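Long-range contact in 3-hydroxyisobutyryl-CoA hydrolase (Mycobacterium thermoresistibile, PDB 4HDT), which probably hydrolyses 3-hydroxy-2-methylpropanoyl-CoA to 3-hydroxy-2-methylpropanoate and free CoA, and carries bound zinc ions in the crystal: residues I267-R278 and V330-F339. Numbering follows the deposited sequence.
Sequences IALSVTLESVRR and VTEADVEAYF
In the helical C-terminal part of this crotonase-like chain, the short helix 332-336 crosses the 267-278 segment of helix 266-279 at -68°, V335 entering as a knob among I267, S270, V271 and E274. Its two methyls divide the hole: CG2 rests on S270 CB (3.7 Å), while CG1 turns to the CB and CG of E274. Beside it, I267 sends CG1 anti to its backbone N (chi1 -171°), which lays CG1 against Y338 CE1 and OH; I267 CD1 continues to V330 CG1, 3.8 Å away. V271 CG2 sits over one face of the Y338 ring, a CH-pi contact 3.7 Å from the centroid. Toward the C-terminal end of the 267-278 segment the contact passes to F339, with V271, E274, S275 and R278 around its ring. S275 OG lies at the edge of the F339 ring, 3.4 Å from F339 CZ, while bonding back to V271 O, which also accepts from S275 N on the opposite face of its carbonyl plane. Over one face of F339 lies the R278 guanidinium, a cation-pi stack with R278 CZ 4.1 Å from the F339 ring centroid and the planes 23° apart. Two carboxylates at the edge of the guanidinium hold it in this orientation. E274, one turn back and bent at chi2, takes R278 NE on the anti lone pair of OE2 (2.8 Å); E336 OE1 is met by R278 NH2 at 2.9 Å across the contact, nearly along its C-O axis. The shared cation probably eases the repulsion between the two carboxylates, and a water links R278 NH1 to E336 OE2. T331 and D334 form a capping box that starts helix 332-336, with D334 N bonded to T331 OG1 and T331 N to D334 OD2. Helix 285-299 adjoins the same cluster, V295 touching both V271 and F339, and A298 touching Y338.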
loop_
_atom_site.group_PDB
_atom_site.type_symbol
_atom_site.label_atom_id
_atom_site.label_comp_id
_atom_site.label_asym_id
_atom_site.label_seq_id
_atom_site.Cartn_x
_atom_site.Cartn_y
_atom_site.Cartn_z
ATOM N N ILE A 267 7.157 -7.550 -16.774
ATOM C CA ILE A 267 6.006 -6.758 -17.182
ATOM C C ILE A 267 5.481 -5.935 -15.999
ATOM O O ILE A 267 5.213 -4.749 -16.152
ATOM C CB ILE A 267 4.897 -7.596 -17.855
ATOM C CG1 ILE A 267 3.817 -6.697 -18.464
ATOM C CG2 ILE A 267 4.285 -8.581 -16.865
ATOM C CD1 ILE A 267 4.308 -5.733 -19.519
ATOM N N ALA A 268 5.439 -6.519 -14.811
ATOM C CA ALA A 268 4.956 -5.761 -13.637
ATOM C C ALA A 268 5.875 -4.556 -13.309
ATOM O O ALA A 268 5.393 -3.481 -13.009
ATOM C CB ALA A 268 4.789 -6.662 -12.437
ATOM N N LEU A 269 7.175 -4.770 -13.392
ATOM C CA LEU A 269 8.165 -3.703 -13.186
ATOM C C LEU A 269 7.902 -2.574 -14.165
ATOM O O LEU A 269 7.877 -1.412 -13.763
ATOM C CB LEU A 269 9.605 -4.192 -13.406
ATOM C CG LEU A 269 10.170 -5.030 -12.263
ATOM C CD1 LEU A 269 11.394 -5.817 -12.764
ATOM C CD2 LEU A 269 10.434 -4.208 -10.997
ATOM N N SER A 270 7.701 -2.938 -15.428
ATOM C CA SER A 270 7.537 -1.958 -16.511
ATOM C C SER A 270 6.251 -1.164 -16.325
ATOM O O SER A 270 6.211 0.046 -16.533
ATOM C CB SER A 270 7.561 -2.653 -17.865
ATOM O OG SER A 270 8.751 -3.422 -18.033
ATOM N N VAL A 271 5.199 -1.857 -15.945
ATOM C CA VAL A 271 3.916 -1.190 -15.755
ATOM C C VAL A 271 3.979 -0.314 -14.496
ATOM O O VAL A 271 3.389 0.776 -14.448
ATOM C CB VAL A 271 2.763 -2.189 -15.723
ATOM C CG1 VAL A 271 1.453 -1.490 -15.417
ATOM C CG2 VAL A 271 2.649 -2.966 -17.040
ATOM N N THR A 272 4.687 -0.781 -13.469
ATOM C CA THR A 272 4.885 -0.023 -12.244
ATOM C C THR A 272 5.618 1.299 -12.498
ATOM O O THR A 272 5.195 2.358 -12.022
ATOM C CB THR A 272 5.567 -0.872 -11.167
ATOM O OG1 THR A 272 4.671 -1.933 -10.812
ATOM C CG2 THR A 272 5.846 -0.045 -9.920
ATOM N N LEU A 273 6.703 1.236 -13.260
ATOM C CA LEU A 273 7.411 2.456 -13.617
ATOM C C LEU A 273 6.490 3.443 -14.341
ATOM O O LEU A 273 6.432 4.636 -13.990
ATOM C CB LEU A 273 8.653 2.144 -14.449
ATOM C CG LEU A 273 9.510 3.342 -14.904
ATOM C CD1 LEU A 273 9.954 4.138 -13.682
ATOM C CD2 LEU A 273 10.711 2.836 -15.704
ATOM N N GLU A 274 5.731 2.944 -15.295
ATOM C CA GLU A 274 4.819 3.810 -16.057
ATOM C C GLU A 274 3.689 4.340 -15.166
ATOM O O GLU A 274 3.295 5.509 -15.300
ATOM C CB GLU A 274 4.261 3.077 -17.262
ATOM C CG GLU A 274 3.386 3.910 -18.168
ATOM C CD GLU A 274 4.129 4.959 -18.977
ATOM O OE1 GLU A 274 5.381 4.907 -19.151
ATOM O OE2 GLU A 274 3.428 5.885 -19.433
ATOM N N SER A 275 3.194 3.499 -14.253
ATOM C CA SER A 275 2.101 3.912 -13.369
ATOM C C SER A 275 2.521 5.058 -12.466
ATOM O O SER A 275 1.793 6.028 -12.270
ATOM C CB SER A 275 1.626 2.728 -12.523
ATOM O OG SER A 275 0.996 1.778 -13.358
ATOM N N VAL A 276 3.722 4.953 -11.879
ATOM C CA VAL A 276 4.159 5.974 -10.945
ATOM C C VAL A 276 4.397 7.277 -11.709
ATOM O O VAL A 276 4.028 8.361 -11.250
ATOM C CB VAL A 276 5.398 5.500 -10.142
ATOM C CG1 VAL A 276 5.954 6.644 -9.307
ATOM C CG2 VAL A 276 5.054 4.340 -9.254
ATOM N N ARG A 277 4.992 7.177 -12.881
ATOM C CA ARG A 277 5.207 8.373 -13.694
ATOM C C ARG A 277 3.911 9.045 -14.121
ATOM O O ARG A 277 3.806 10.274 -14.062
ATOM C CB ARG A 277 6.043 8.013 -14.879
ATOM C CG ARG A 277 7.460 7.789 -14.473
ATOM C CD ARG A 277 8.202 7.521 -15.737
ATOM N NE ARG A 277 9.568 7.254 -15.426
ATOM C CZ ARG A 277 10.412 6.700 -16.290
ATOM N NH1 ARG A 277 10.019 6.330 -17.513
ATOM N NH2 ARG A 277 11.629 6.490 -15.896
ATOM N N ARG A 278 2.909 8.263 -14.518
ATOM C CA ARG A 278 1.594 8.834 -14.869
ATOM C C ARG A 278 0.876 9.408 -13.642
ATOM O O ARG A 278 0.321 10.484 -13.709
ATOM C CB ARG A 278 0.708 7.786 -15.556
ATOM C CG ARG A 278 1.153 7.421 -16.966
ATOM C CD ARG A 278 0.163 6.520 -17.642
ATOM N NE ARG A 278 0.685 6.012 -18.899
ATOM C CZ ARG A 278 -0.065 5.527 -19.890
ATOM N NH1 ARG A 278 -1.396 5.536 -19.833
ATOM N NH2 ARG A 278 0.531 5.080 -20.979
ATOM N N VAL A 330 9.679 -6.968 -23.281
ATOM C CA VAL A 330 8.520 -6.127 -22.988
ATOM C C VAL A 330 8.449 -4.996 -24.014
ATOM O O VAL A 330 9.385 -4.195 -24.112
ATOM C CB VAL A 330 8.620 -5.555 -21.558
ATOM C CG1 VAL A 330 7.478 -4.590 -21.258
ATOM C CG2 VAL A 330 8.655 -6.674 -20.534
ATOM N N THR A 331 7.354 -4.927 -24.771
ATOM C CA THR A 331 7.169 -3.864 -25.772
ATOM C C THR A 331 6.389 -2.717 -25.158
ATOM O O THR A 331 5.787 -2.850 -24.078
ATOM C CB THR A 331 6.367 -4.330 -26.995
ATOM O OG1 THR A 331 5.036 -4.673 -26.573
ATOM C CG2 THR A 331 7.009 -5.544 -27.663
ATOM N N GLU A 332 6.363 -1.597 -25.865
ATOM C CA GLU A 332 5.610 -0.459 -25.390
ATOM C C GLU A 332 4.127 -0.772 -25.404
ATOM O O GLU A 332 3.417 -0.323 -24.506
ATOM C CB GLU A 332 5.890 0.788 -26.216
ATOM C CG GLU A 332 7.329 1.260 -26.086
ATOM C CD GLU A 332 7.627 2.492 -26.910
ATOM O OE1 GLU A 332 6.818 2.854 -27.793
ATOM O OE2 GLU A 332 8.680 3.116 -26.662
ATOM N N ALA A 333 3.671 -1.553 -26.391
ATOM C CA ALA A 333 2.259 -1.955 -26.467
ATOM C C ALA A 333 1.883 -2.870 -25.318
ATOM O O ALA A 333 0.767 -2.799 -24.829
ATOM C CB ALA A 333 1.939 -2.640 -27.791
ATOM N N ASP A 334 2.798 -3.757 -24.920
ATOM C CA ASP A 334 2.552 -4.634 -23.770
ATOM C C ASP A 334 2.222 -3.800 -22.517
ATOM O O ASP A 334 1.288 -4.121 -21.772
ATOM C CB ASP A 334 3.765 -5.508 -23.435
ATOM C CG ASP A 334 4.036 -6.608 -24.461
ATOM O OD1 ASP A 334 3.121 -7.039 -25.202
ATOM O OD2 ASP A 334 5.205 -7.044 -24.511
ATOM N N VAL A 335 3.014 -2.755 -22.277
ATOM C CA VAL A 335 2.784 -1.845 -21.134
ATOM C C VAL A 335 1.494 -1.067 -21.321
ATOM O O VAL A 335 0.638 -1.009 -20.415
ATOM C CB VAL A 335 3.970 -0.854 -20.951
ATOM C CG1 VAL A 335 3.649 0.223 -19.913
ATOM C CG2 VAL A 335 5.233 -1.610 -20.598
ATOM N N GLU A 336 1.316 -0.507 -22.518
ATOM C CA GLU A 336 0.124 0.290 -22.792
ATOM C C GLU A 336 -1.161 -0.489 -22.590
ATOM O O GLU A 336 -2.178 0.088 -22.178
ATOM C CB GLU A 336 0.205 0.902 -24.209
ATOM C CG GLU A 336 -1.021 1.644 -24.683
ATOM C CD GLU A 336 -1.382 2.878 -23.859
ATOM O OE1 GLU A 336 -0.520 3.447 -23.162
ATOM O OE2 GLU A 336 -2.563 3.278 -23.927
ATOM N N ALA A 337 -1.125 -1.788 -22.844
ATOM C CA ALA A 337 -2.326 -2.647 -22.663
ATOM C C ALA A 337 -2.887 -2.611 -21.238
ATOM O O ALA A 337 -4.077 -2.792 -21.044
ATOM C CB ALA A 337 -2.001 -4.075 -23.052
ATOM N N TYR A 338 -2.051 -2.358 -20.239
ATOM C CA TYR A 338 -2.520 -2.327 -18.857
ATOM C C TYR A 338 -3.327 -1.087 -18.519
ATOM O O TYR A 338 -4.027 -1.057 -17.518
ATOM C CB TYR A 338 -1.369 -2.465 -17.880
ATOM C CG TYR A 338 -0.847 -3.874 -17.704
ATOM C CD1 TYR A 338 -0.080 -4.485 -18.689
ATOM C CD2 TYR A 338 -1.042 -4.539 -16.512
ATOM C CE1 TYR A 338 0.428 -5.774 -18.509
ATOM C CE2 TYR A 338 -0.516 -5.807 -16.295
ATOM C CZ TYR A 338 0.214 -6.422 -17.292
ATOM O OH TYR A 338 0.742 -7.666 -17.051
ATOM N N PHE A 339 -3.271 -0.069 -19.381
ATOM C CA PHE A 339 -3.924 1.205 -19.142
ATOM C C PHE A 339 -5.177 1.363 -19.983
ATOM O O PHE A 339 -5.770 2.432 -19.979
ATOM C CB PHE A 339 -2.923 2.348 -19.397
ATOM C CG PHE A 339 -1.768 2.326 -18.454
ATOM C CD1 PHE A 339 -1.867 2.936 -17.225
ATOM C CD2 PHE A 339 -0.579 1.668 -18.772
ATOM C CE1 PHE A 339 -0.821 2.876 -16.313
ATOM C CE2 PHE A 339 0.473 1.624 -17.881
ATOM C CZ PHE A 339 0.357 2.216 -16.653
HETATM O O HOH W 1 -3.236 5.151 -22.290
#